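Long-range contact in alpha-L-rhamnosidase (Aspergillus terreus, PDB 6GSZ), which probably hydrolyses terminal non-reducing alpha-L-rhamnose residues in alpha-L-rhamnosides: residues A[586-591]-A[751-756]. Residues are numbered along the deposited sequence; the frame is centred on the assembly and turned at random.
Sequences APADDP and INPGQM. With MAN (alpha-D-mannopyranose), chain F.
The methyl of Ala588 points at the Asx turn of 752-754. Its CB lies 3.3 Å from Asn752 OD1 and 4.0 Å from Gly754 N, and CG of Pro753 flanks it at 4.2 Å. Asn752 OD1 accepts the Gly754 N-H in the carbonyl plane, on a lone pair, at 2.8 Å. CG of Asn752 is anti to the backbone N (chi1 -169°) and lies beside the carbonyl carbon, where OD1 can reach that N-H. ND2 is hydrogen-bonded to Asp743 O, so both ends of the amide are engaged. Further along, the Pro591 ring and the Met756 side chain cross obliquely. Their closest approach is CG of Pro591 to CE of Met756, 3.8 Å; the methionine chain bends at chi3 (79°). No direct hydrogen bond joins 586-591 to 751-756. Water 1 donates to Ala588 O and accepts from Met756 N. Arg741 also spans the two segments: NH2 bonds Ala588 O and NE bonds Met756 O. In 586-591, a type I turn runs from Pro587 to Asp590, and Ala586 O accepts from mannose O4. The contact thus joins two loops of the six-hairpin glycosidase domain. A protein-attached glycan lies against Ala586, Pro587, Asp589 and Pro753, and Met756 lines the glucose pocket. Small apolar touches and a water bridge imply a hydrated, mostly indirect junction.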
loop_
_atom_site.group_PDB
_atom_site.type_symbol
_atom_site.label_atom_id
_atom_site.label_comp_id
_atom_site.label_asym_id
_atom_site.label_seq_id
_atom_site.Cartn_x
_atom_site.Cartn_y
_atom_site.Cartn_z
ATOM N N ALA A 586 8.417 -26.313 -7.079
ATOM C CA ALA A 586 7.847 -26.857 -5.840
ATOM C C ALA A 586 6.505 -27.527 -6.154
ATOM O O ALA A 586 5.742 -27.045 -7.006
ATOM C CB ALA A 586 7.684 -25.780 -4.805
ATOM N N PRO A 587 6.165 -28.639 -5.468
ATOM C CA PRO A 587 4.854 -29.263 -5.641
ATOM C C PRO A 587 3.739 -28.282 -5.256
ATOM O O PRO A 587 3.942 -27.485 -4.330
ATOM C CB PRO A 587 4.870 -30.457 -4.672
ATOM C CG PRO A 587 6.313 -30.703 -4.363
ATOM C CD PRO A 587 6.965 -29.333 -4.440
ATOM N N ALA A 588 2.584 -28.345 -5.944
ATOM C CA ALA A 588 1.457 -27.400 -5.639
ATOM C C ALA A 588 1.040 -27.442 -4.155
ATOM O O ALA A 588 0.728 -26.373 -3.576
ATOM C CB ALA A 588 0.287 -27.675 -6.543
ATOM N N ASP A 589 1.099 -28.625 -3.512
ATOM C CA ASP A 589 0.676 -28.767 -2.125
ATOM C C ASP A 589 1.739 -28.346 -1.106
ATOM O O ASP A 589 1.407 -28.192 0.082
ATOM C CB ASP A 589 0.339 -30.213 -1.773
ATOM C CG ASP A 589 -0.854 -30.727 -2.502
ATOM O OD1 ASP A 589 -1.690 -29.860 -2.940
ATOM O OD2 ASP A 589 -0.923 -31.983 -2.634
ATOM N N ASP A 590 2.988 -28.101 -1.545
ATOM C CA ASP A 590 4.104 -27.837 -0.607
ATOM C C ASP A 590 4.959 -26.731 -1.205
ATOM O O ASP A 590 6.078 -26.967 -1.690
ATOM C CB ASP A 590 4.907 -29.125 -0.389
ATOM C CG ASP A 590 5.859 -29.146 0.808
ATOM O OD1 ASP A 590 5.887 -28.150 1.607
ATOM O OD2 ASP A 590 6.599 -30.158 0.915
ATOM N N PRO A 591 4.449 -25.483 -1.213
ATOM C CA PRO A 591 5.151 -24.379 -1.853
ATOM C C PRO A 591 6.537 -24.069 -1.289
ATOM O O PRO A 591 7.296 -23.395 -1.997
ATOM C CB PRO A 591 4.216 -23.178 -1.698
ATOM C CG PRO A 591 2.858 -23.807 -1.465
ATOM C CD PRO A 591 3.128 -25.077 -0.695
ATOM N N ILE A 751 -7.614 -24.170 -12.991
ATOM C CA ILE A 751 -6.944 -23.535 -11.874
ATOM C C ILE A 751 -5.953 -24.532 -11.272
ATOM O O ILE A 751 -6.193 -25.720 -11.239
ATOM C CB ILE A 751 -7.963 -22.981 -10.846
ATOM C CG1 ILE A 751 -8.890 -21.952 -11.493
ATOM C CG2 ILE A 751 -7.276 -22.407 -9.608
ATOM C CD1 ILE A 751 -10.012 -21.468 -10.554
ATOM N N ASN A 752 -4.797 -24.015 -10.826
ATOM C CA ASN A 752 -3.819 -24.811 -10.127
ATOM C C ASN A 752 -4.521 -25.628 -9.040
ATOM O O ASN A 752 -5.355 -25.087 -8.316
ATOM C CB ASN A 752 -2.759 -23.913 -9.511
ATOM C CG ASN A 752 -1.573 -24.681 -8.987
ATOM O OD1 ASN A 752 -1.661 -25.408 -7.998
ATOM N ND2 ASN A 752 -0.435 -24.491 -9.650
ATOM N N PRO A 753 -4.197 -26.934 -8.867
ATOM C CA PRO A 753 -4.889 -27.744 -7.867
ATOM C C PRO A 753 -4.550 -27.379 -6.420
ATOM O O PRO A 753 -5.243 -27.781 -5.501
ATOM C CB PRO A 753 -4.431 -29.172 -8.202
ATOM C CG PRO A 753 -3.039 -28.975 -8.805
ATOM C CD PRO A 753 -3.198 -27.708 -9.646
ATOM N N GLY A 754 -3.507 -26.579 -6.228
ATOM C CA GLY A 754 -3.153 -26.187 -4.896
ATOM C C GLY A 754 -4.288 -25.437 -4.218
ATOM O O GLY A 754 -4.907 -24.578 -4.808
ATOM N N GLN A 755 -4.477 -25.736 -2.929
ATOM C CA GLN A 755 -5.534 -25.136 -2.156
ATOM C C GLN A 755 -5.264 -23.632 -2.006
ATOM O O GLN A 755 -6.197 -22.813 -1.874
ATOM C CB GLN A 755 -5.639 -25.784 -0.764
ATOM N N MET A 756 -3.978 -23.274 -1.992
ATOM C CA MET A 756 -3.516 -21.879 -1.912
ATOM C C MET A 756 -3.229 -21.403 -3.340
ATOM O O MET A 756 -2.148 -21.675 -3.876
ATOM C CB MET A 756 -2.264 -21.783 -1.049
ATOM C CG MET A 756 -1.741 -20.401 -0.823
ATOM S SD MET A 756 -0.033 -20.393 -0.251
ATOM C CE MET A 756 0.828 -20.667 -1.789
HETATM C C1 MAN F . 6.489 -30.327 -12.219
HETATM C C2 MAN F . 7.245 -30.165 -10.896
HETATM C C3 MAN F . 6.274 -29.628 -9.837
HETATM C C4 MAN F . 5.648 -28.295 -10.305
HETATM C C5 MAN F . 5.021 -28.504 -11.680
HETATM C C6 MAN F . 4.526 -27.206 -12.264
HETATM O O2 MAN F . 8.346 -29.296 -11.116
HETATM O O3 MAN F . 6.915 -29.567 -8.538
HETATM O O4 MAN F . 4.563 -27.832 -9.396
HETATM O O5 MAN F . 5.894 -29.095 -12.660
HETATM O O6 MAN F . 4.052 -27.541 -13.549
HETATM O O HOH W 1 -1.510 -25.026 -1.856
HETATM O O HOH W 2 -2.777 -27.880 -1.890
HETATM O O HOH W 3 -3.546 -30.289 -4.505
#